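Local atomic coordinates of gliding motility protein MglB (Myxococcus xanthus, PDB entry 6IZW), a protein that probably acts as a molecular adaptor and guanyl-nucleotide exchange factor, consistent with a role in regulating the small GTPase that controls gliding motility. Residues B[60-65]-B[90-95]; B[16-21]-B[123-128]; B[10-15]-B[40-45]. The protein carries 1 engineered substitution. One frame throughout, in Å; residues are numbered along the deposited sequence.

Contact 1: residues B[60-65]-B[90-95]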
loop_
_atom_site.group_PDB
_atom_site.type_symbol
_atom_site.label_atom_id
_atom_site.label_comp_id
_atom_site.label_asym_id
_atom_site.label_seq_id
_atom_site.Cartn_x
_atom_site.Cartn_y
_atom_site.Cartn_z
ATOM N N ALA B 60 0.782 1.641 -6.063
ATOM C CA ALA B 60 -0.527 2.048 -5.575
ATOM C C ALA B 60 -0.489 2.344 -4.087
ATOM O O ALA B 60 -1.266 3.174 -3.600
ATOM C CB ALA B 60 -1.570 0.978 -5.885
ATOM N N GLY B 61 0.396 1.670 -3.347
ATOM C CA GLY B 61 0.584 2.015 -1.948
ATOM C C GLY B 61 1.189 3.398 -1.786
ATOM O O GLY B 61 0.707 4.214 -0.995
ATOM N N ASN B 62 2.244 3.681 -2.549
ATOM C CA ASN B 62 2.846 5.009 -2.534
ATOM C C ASN B 62 1.812 6.086 -2.860
ATOM O O ASN B 62 1.624 7.034 -2.086
ATOM C CB ASN B 62 4.019 5.047 -3.517
ATOM C CG ASN B 62 4.544 6.448 -3.759
ATOM O OD1 ASN B 62 4.294 7.365 -2.986
ATOM N ND2 ASN B 62 5.273 6.620 -4.847
ATOM N N VAL B 63 1.108 5.938 -3.984
ATOM C CA VAL B 63 0.157 6.964 -4.411
ATOM C C VAL B 63 -0.939 7.142 -3.374
ATOM O O VAL B 63 -1.363 8.269 -3.094
ATOM C CB VAL B 63 -0.427 6.618 -5.797
ATOM C CG1 VAL B 63 -1.740 7.383 -6.044
ATOM C CG2 VAL B 63 0.600 6.903 -6.887
ATOM N N ALA B 64 -1.407 6.040 -2.774
ATOM C CA ALA B 64 -2.447 6.151 -1.753
ATOM C C ALA B 64 -1.937 6.868 -0.505
ATOM O O ALA B 64 -2.698 7.591 0.155
ATOM C CB ALA B 64 -2.983 4.767 -1.392
ATOM N N ALA B 65 -0.665 6.658 -0.141
ATOM C CA ALA B 65 -0.126 7.360 1.022
ATOM C C ALA B 65 0.027 8.848 0.731
ATOM O O ALA B 65 -0.281 9.688 1.583
ATOM C CB ALA B 65 1.210 6.749 1.455
ATOM N N LEU B 90 12.261 7.701 -12.256
ATOM C CA LEU B 90 10.882 7.242 -12.284
ATOM C C LEU B 90 9.933 8.426 -12.178
ATOM O O LEU B 90 10.102 9.287 -11.313
ATOM C CB LEU B 90 10.642 6.237 -11.150
ATOM C CG LEU B 90 9.237 6.111 -10.572
ATOM C CD1 LEU B 90 8.306 5.373 -11.519
ATOM C CD2 LEU B 90 9.297 5.434 -9.205
ATOM N N TYR B 91 8.936 8.461 -13.054
ATOM C CA TYR B 91 7.873 9.453 -13.003
ATOM C C TYR B 91 6.544 8.734 -13.176
ATOM O O TYR B 91 6.455 7.764 -13.936
ATOM C CB TYR B 91 8.066 10.542 -14.090
ATOM C CG TYR B 91 6.871 11.447 -14.319
ATOM C CD1 TYR B 91 6.776 12.681 -13.679
ATOM C CD2 TYR B 91 5.855 11.087 -15.191
ATOM C CE1 TYR B 91 5.684 13.522 -13.884
ATOM C CE2 TYR B 91 4.758 11.920 -15.405
ATOM C CZ TYR B 91 4.680 13.139 -14.749
ATOM O OH TYR B 91 3.599 13.978 -14.952
HETATM N N MSE B 92 5.525 9.195 -12.446
HETATM C CA MSE B 92 4.174 8.619 -12.479
HETATM C C MSE B 92 3.121 9.721 -12.489
HETATM O O MSE B 92 3.360 10.789 -11.941
HETATM C CB MSE B 92 3.933 7.731 -11.259
HETATM C CG MSE B 92 5.196 7.269 -10.565
HETATM SE SE MSE B 92 4.856 6.381 -8.850
HETATM C CE MSE B 92 4.222 7.842 -7.796
ATOM N N THR B 93 1.946 9.465 -13.063
ATOM C CA THR B 93 0.876 10.457 -13.043
ATOM C C THR B 93 -0.483 9.768 -12.964
ATOM O O THR B 93 -0.688 8.696 -13.550
ATOM C CB THR B 93 0.925 11.378 -14.275
ATOM O OG1 THR B 93 -0.312 12.100 -14.392
ATOM C CG2 THR B 93 1.164 10.578 -15.546
ATOM N N ILE B 94 -1.403 10.402 -12.243
ATOM C CA ILE B 94 -2.766 9.905 -12.103
ATOM C C ILE B 94 -3.528 10.188 -13.395
ATOM O O ILE B 94 -3.591 11.333 -13.855
ATOM C CB ILE B 94 -3.466 10.535 -10.888
ATOM C CG1 ILE B 94 -2.921 9.934 -9.587
ATOM C CG2 ILE B 94 -4.961 10.292 -10.940
ATOM C CD1 ILE B 94 -1.728 10.662 -9.009
ATOM N N VAL B 95 -4.096 9.136 -13.990
ATOM C CA VAL B 95 -4.853 9.219 -15.234
ATOM C C VAL B 95 -6.306 8.887 -14.928
ATOM O O VAL B 95 -6.699 7.716 -14.921
ATOM C CB VAL B 95 -4.285 8.267 -16.308
ATOM C CG1 VAL B 95 -5.075 8.380 -17.600
ATOM C CG2 VAL B 95 -2.807 8.532 -16.547
#

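Contact 2: residues B[16-21]-B[123-128]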
loop_
_atom_site.group_PDB
_atom_site.type_symbol
_atom_site.label_atom_id
_atom_site.label_comp_id
_atom_site.label_asym_id
_atom_site.label_seq_id
_atom_site.Cartn_x
_atom_site.Cartn_y
_atom_site.Cartn_z
ATOM N N ASN B 16 -2.997 -1.407 -24.196
ATOM C CA ASN B 16 -1.645 -1.920 -24.407
ATOM C C ASN B 16 -0.919 -1.146 -25.503
ATOM O O ASN B 16 0.301 -0.954 -25.435
ATOM C CB ASN B 16 -1.691 -3.410 -24.752
ATOM C CG ASN B 16 -2.564 -4.204 -23.798
ATOM O OD1 ASN B 16 -3.264 -5.128 -24.205
ATOM N ND2 ASN B 16 -2.534 -3.839 -22.523
ATOM N N ALA B 17 -1.652 -0.697 -26.527
ATOM C CA ALA B 17 -1.025 0.054 -27.610
ATOM C C ALA B 17 -0.478 1.387 -27.108
ATOM O O ALA B 17 0.645 1.775 -27.445
ATOM C CB ALA B 17 -2.024 0.264 -28.748
ATOM N N VAL B 18 -1.260 2.103 -26.295
ATOM C CA VAL B 18 -0.778 3.358 -25.715
ATOM C C VAL B 18 0.532 3.137 -24.968
ATOM O O VAL B 18 1.459 3.952 -25.051
ATOM C CB VAL B 18 -1.852 3.972 -24.796
ATOM C CG1 VAL B 18 -1.279 5.144 -24.028
ATOM C CG2 VAL B 18 -3.071 4.401 -25.600
ATOM N N CYS B 19 0.639 2.016 -24.252
ATOM C CA CYS B 19 1.801 1.785 -23.399
ATOM C C CYS B 19 3.064 1.553 -24.217
ATOM O O CYS B 19 4.108 2.157 -23.947
ATOM C CB CYS B 19 1.542 0.597 -22.468
ATOM S SG CYS B 19 0.483 0.970 -21.060
ATOM N N ASP B 20 3.003 0.663 -25.211
ATOM C CA ASP B 20 4.208 0.386 -25.983
ATOM C C ASP B 20 4.590 1.558 -26.883
ATOM O O ASP B 20 5.747 1.647 -27.312
ATOM C CB ASP B 20 4.054 -0.909 -26.785
ATOM C CG ASP B 20 2.698 -1.039 -27.441
ATOM O OD1 ASP B 20 2.048 -2.092 -27.267
ATOM O OD2 ASP B 20 2.292 -0.105 -28.155
ATOM N N ARG B 21 3.656 2.471 -27.154
ATOM C CA ARG B 21 4.036 3.744 -27.753
ATOM C C ARG B 21 5.045 4.468 -26.871
ATOM O O ARG B 21 6.118 4.876 -27.331
ATOM C CB ARG B 21 2.796 4.611 -27.974
ATOM N N ASP B 123 -3.686 11.634 -22.076
ATOM C CA ASP B 123 -4.857 12.127 -22.798
ATOM C C ASP B 123 -5.436 11.054 -23.717
ATOM O O ASP B 123 -6.661 10.969 -23.886
ATOM C CB ASP B 123 -4.489 13.386 -23.589
ATOM C CG ASP B 123 -5.677 14.323 -23.788
ATOM O OD1 ASP B 123 -6.694 14.163 -23.073
ATOM O OD2 ASP B 123 -5.594 15.218 -24.665
ATOM N N GLU B 124 -4.571 10.219 -24.303
ATOM C CA GLU B 124 -5.034 9.077 -25.083
ATOM C C GLU B 124 -5.764 8.059 -24.208
ATOM O O GLU B 124 -6.724 7.424 -24.660
ATOM C CB GLU B 124 -3.849 8.417 -25.786
ATOM C CG GLU B 124 -4.072 8.141 -27.258
ATOM C CD GLU B 124 -2.867 7.491 -27.914
ATOM O OE1 GLU B 124 -1.795 7.435 -27.264
ATOM O OE2 GLU B 124 -2.991 7.039 -29.077
ATOM N N LEU B 125 -5.321 7.882 -22.959
ATOM C CA LEU B 125 -5.924 6.858 -22.110
ATOM C C LEU B 125 -7.332 7.247 -21.685
ATOM O O LEU B 125 -8.223 6.393 -21.622
ATOM C CB LEU B 125 -5.051 6.597 -20.884
ATOM C CG LEU B 125 -3.849 5.689 -21.135
ATOM C CD1 LEU B 125 -3.116 5.440 -19.845
ATOM C CD2 LEU B 125 -4.292 4.381 -21.765
ATOM N N THR B 126 -7.552 8.523 -21.375
ATOM C CA THR B 126 -8.902 8.967 -21.058
ATOM C C THR B 126 -9.811 8.917 -22.282
ATOM O O THR B 126 -11.036 8.839 -22.128
ATOM C CB THR B 126 -8.867 10.377 -20.472
ATOM O OG1 THR B 126 -8.953 11.339 -21.530
ATOM C CG2 THR B 126 -7.572 10.600 -19.709
ATOM N N LYS B 127 -9.237 8.954 -23.489
ATOM C CA LYS B 127 -10.040 8.760 -24.691
ATOM C C LYS B 127 -10.512 7.315 -24.809
ATOM O O LYS B 127 -11.637 7.059 -25.258
ATOM C CB LYS B 127 -9.247 9.172 -25.934
ATOM N N ILE B 128 -9.671 6.356 -24.405
ATOM C CA ILE B 128 -10.097 4.958 -24.402
ATOM C C ILE B 128 -11.153 4.727 -23.326
ATOM O O ILE B 128 -12.185 4.092 -23.573
ATOM C CB ILE B 128 -8.889 4.023 -24.223
ATOM C CG1 ILE B 128 -7.856 4.262 -25.328
ATOM C CG2 ILE B 128 -9.342 2.569 -24.206
ATOM C CD1 ILE B 128 -6.560 3.484 -25.145
#

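Contact 3: residues B[10-15]-B[40-45]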
loop_
_atom_site.group_PDB
_atom_site.type_symbol
_atom_site.label_atom_id
_atom_site.label_comp_id
_atom_site.label_asym_id
_atom_site.label_seq_id
_atom_site.Cartn_x
_atom_site.Cartn_y
_atom_site.Cartn_z
ATOM N N GLU B 10 -11.785 -5.565 -26.299
ATOM C CA GLU B 10 -11.998 -4.305 -27.003
ATOM C C GLU B 10 -11.090 -3.212 -26.448
ATOM O O GLU B 10 -10.231 -2.676 -27.156
ATOM C CB GLU B 10 -13.476 -3.901 -26.912
ATOM C CG GLU B 10 -13.814 -2.493 -27.434
ATOM C CD GLU B 10 -13.586 -2.311 -28.939
ATOM O OE1 GLU B 10 -13.798 -1.181 -29.436
ATOM O OE2 GLU B 10 -13.198 -3.284 -29.628
ATOM N N GLU B 11 -11.247 -2.885 -25.166
ATOM C CA GLU B 11 -10.464 -1.809 -24.572
ATOM C C GLU B 11 -9.094 -2.259 -24.066
ATOM O O GLU B 11 -8.213 -1.413 -23.883
ATOM C CB GLU B 11 -11.259 -1.149 -23.435
ATOM C CG GLU B 11 -10.873 -1.594 -22.023
ATOM C CD GLU B 11 -11.536 -0.757 -20.924
ATOM O OE1 GLU B 11 -12.784 -0.700 -20.865
ATOM O OE2 GLU B 11 -10.800 -0.144 -20.120
ATOM N N PHE B 12 -8.874 -3.556 -23.852
ATOM C CA PHE B 12 -7.554 -3.989 -23.407
ATOM C C PHE B 12 -6.520 -3.767 -24.494
ATOM O O PHE B 12 -5.403 -3.316 -24.221
ATOM C CB PHE B 12 -7.575 -5.465 -22.993
ATOM C CG PHE B 12 -6.290 -5.941 -22.347
ATOM C CD1 PHE B 12 -5.692 -5.211 -21.328
ATOM C CD2 PHE B 12 -5.689 -7.126 -22.752
ATOM C CE1 PHE B 12 -4.514 -5.652 -20.734
ATOM C CE2 PHE B 12 -4.511 -7.574 -22.158
ATOM C CZ PHE B 12 -3.922 -6.835 -21.151
ATOM N N THR B 13 -6.890 -4.067 -25.736
ATOM C CA THR B 13 -5.946 -4.016 -26.843
ATOM C C THR B 13 -5.479 -2.589 -27.113
ATOM O O THR B 13 -4.298 -2.362 -27.405
ATOM C CB THR B 13 -6.608 -4.624 -28.072
ATOM O OG1 THR B 13 -7.982 -4.214 -28.094
ATOM C CG2 THR B 13 -6.557 -6.145 -27.990
ATOM N N LYS B 14 -6.386 -1.614 -27.003
ATOM C CA LYS B 14 -5.999 -0.217 -27.185
ATOM C C LYS B 14 -5.090 0.259 -26.058
ATOM O O LYS B 14 -4.105 0.968 -26.302
ATOM C CB LYS B 14 -7.233 0.683 -27.260
ATOM C CG LYS B 14 -8.451 0.095 -27.954
ATOM C CD LYS B 14 -9.659 1.028 -27.812
ATOM C CE LYS B 14 -10.595 0.922 -29.016
ATOM N NZ LYS B 14 -11.432 2.143 -29.215
ATOM N N ILE B 15 -5.416 -0.107 -24.815
ATOM C CA ILE B 15 -4.624 0.334 -23.671
ATOM C C ILE B 15 -3.186 -0.144 -23.806
ATOM O O ILE B 15 -2.240 0.622 -23.593
ATOM C CB ILE B 15 -5.271 -0.149 -22.360
ATOM C CG1 ILE B 15 -6.471 0.733 -21.998
ATOM C CG2 ILE B 15 -4.270 -0.130 -21.233
ATOM C CD1 ILE B 15 -7.335 0.157 -20.885
ATOM N N LEU B 40 -2.661 -4.404 -11.293
ATOM C CA LEU B 40 -1.918 -4.118 -12.515
ATOM C C LEU B 40 -2.815 -4.314 -13.735
ATOM O O LEU B 40 -3.400 -5.387 -13.917
ATOM C CB LEU B 40 -0.696 -5.028 -12.606
ATOM C CG LEU B 40 0.095 -4.994 -13.917
ATOM C CD1 LEU B 40 0.629 -3.596 -14.165
ATOM C CD2 LEU B 40 1.246 -5.997 -13.898
ATOM N N ILE B 41 -2.931 -3.285 -14.571
ATOM C CA ILE B 41 -3.787 -3.343 -15.750
ATOM C C ILE B 41 -2.986 -3.599 -17.020
ATOM O O ILE B 41 -3.388 -4.415 -17.850
ATOM C CB ILE B 41 -4.638 -2.063 -15.871
ATOM C CG1 ILE B 41 -5.480 -1.879 -14.616
ATOM C CG2 ILE B 41 -5.545 -2.153 -17.075
ATOM C CD1 ILE B 41 -5.976 -0.460 -14.412
ATOM N N SER B 42 -1.843 -2.936 -17.195
ATOM C CA SER B 42 -1.003 -3.190 -18.365
ATOM C C SER B 42 0.430 -2.761 -18.083
ATOM O O SER B 42 0.678 -1.862 -17.278
ATOM C CB SER B 42 -1.517 -2.455 -19.604
ATOM O OG SER B 42 -2.933 -2.411 -19.614
ATOM N N SER B 43 1.366 -3.407 -18.771
ATOM C CA SER B 43 2.769 -3.033 -18.717
ATOM C C SER B 43 3.312 -2.912 -20.141
ATOM O O SER B 43 2.604 -3.155 -21.127
ATOM C CB SER B 43 3.576 -4.041 -17.893
ATOM O OG SER B 43 4.172 -5.018 -18.719
ATOM N N ALA B 44 4.589 -2.536 -20.239
ATOM C CA ALA B 44 5.249 -2.304 -21.519
ATOM C C ALA B 44 6.745 -2.098 -21.324
ATOM O O ALA B 44 7.159 -1.273 -20.506
ATOM C CB ALA B 44 4.645 -1.089 -22.226
ATOM N N GLY B 45 7.568 -2.836 -22.067
ATOM C CA GLY B 45 8.996 -2.607 -22.072
ATOM C C GLY B 45 9.772 -3.843 -21.662
ATOM O O GLY B 45 9.326 -4.983 -21.889
#

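Contact 1: residues B[60-65]-B[90-95]
N62 turns its CG trans to the backbone N (chi1 169°) and M92, a selenomethionine, folds at chi3 (-68°); together these torsions bring the amide of the helix residue against the terminal methyl of the strand residue. N62 ND2 lies 3.4 Å from M92 CE. It is farther from the selenium, at 4.0 Å from M92 SE, so the methyl is the group that meets the amide. The two side chains run at a slant to one another. V63, the next residue on the helix, touches the same methyl with its CG2 branch: V63 CG2 is 3.9 Å from M92 CE, the two side chains passing alongside in opposite senses. The second valine methyl turns to I94 and makes a looser contact, V63 CG1 to I94 CD1 at 4.4 Å.

The geometry explains why only side-chain ends meet. The axes of helix 60-65 and strand 90-94 stay 10.9 Å apart at their closest and cross at -62°, so the helix lies obliquely over the sheet and bridges the gap with N62 and V63. Strand 88-94 is held between strands 80-83 and 99-106, and N62 ND2 donates a weak hydrogen bond to Q81 OE1 on the former. N62 also packs on M66 of the second subunit, which places this helix at the homodimer interface of the Roadblock/LC7 fold.

No hydrogen bond joins the two segments. The contact is mainly apolar, with one amide beside the M92 methyl; the weak bond to Q81 gives the amide N a polar partner next to the sheet, while M92 CE makes van der Waals contact with both N62 and V63.

Contact 2: residues B[16-21]-B[123-128]
V18 is the centre of this helix pair, pushing both of its methyls into the side chains that L125, I128 and E124 present from the facing helix. The tight part is apolar. V18 CG2 meets I128 CD1 at 3.6 Å, the two side chains reaching toward each other tip to tip, and V18 CG1 lies 3.8 Å from L125 CD2, with that leucine crossing the valine at a slant. A trans setting of CG1 to the backbone N (chi1 171°) turns CG1 to L125 and CG2 to I128 and E124. L125 also reaches down to V95 and L33, and I128 to K14 and I15, which ties this cluster to the sheet and to the first half of helix 9-25.

Where L125 is buried, E124 is exposed, and its charged chain forms the solvent side of the contact. It runs beside the valine in the opposite sense, its CB, CD and OE1 lying along the V18 methyls. E124 OE1 comes to 3.7 Å from V18 CG2, a van der Waals approach that gives the carboxylate no polar partner on V18.

Replacing V18 by an alanine removes both methyls and would probably leave a gap facing L125 and I128, with the E124 chain freer to turn.

The helices run antiparallel, at 173° and with axes 10.2 Å apart at closest. Such an antiparallel pairing of helices 9-25 and 111-130, lying on one face of a central antiparallel sheet, is the arrangement of the Roadblock/LC7 fold.

Contact 3: residues B[10-15]-B[40-45]
F12 points a ring edge at a main-chain carbonyl: F12 CE1 is 3.3 Å from I41 O, which lies near the plane of the ring. A trans chi1 of -172° swings the ring from the helix toward the strand and makes this edge approach possible. The carbonyl belongs to a distorted stretch of strand. I41 and S42 both face L33 of strand 28-35 in a classic beta bulge, and the helical psi of I41 (-43°) fits the first position of such a bulge.

I15, about one turn along the helix from F12, meets S42. Its branch methyl comes very close to the hydroxyl, I15 CG2 to S42 OG at 3.1 Å, and I15 CG2 is 4.0 Å from S42 CB. S42 OG also has F12 CE1 at 3.8 Å, obliquely placed to the ring, so the hydroxyl touches both helix side chains. M7 of strand 5-7 touches F12, I15 and I41, and F129 of helix 111-130 packs on I15.

Across the segments, I41 O and S42 OG face carbon atoms of F12 and I15. The ring edge, whose hydrogens are slightly positive, probably gives the carbonyl a weak electrostatic partner at this bulge, so helix and strand meet here through oxygen-to-carbon approaches.

In the fold
Contacts 2 and 3 share helix 9-25 and touch one another, C19 packing on A44. Both lie on one side of the chain's centre. Contact 1 lies on the opposite side, where helix 52-72 covers the sheet and meets a second subunit; it is the most buried of the three, and it touches contact 2 through V95 and L125. Contacts 1 and 3 each set a helix on a strand, whereas contact 2 joins two helices. Their chemistry follows their place: methyls and one amide in contact 1, aliphatic packing with an exposed glutamate in contact 2, and carbon-to-oxygen approaches at an outermost strand within this chain in contact 3.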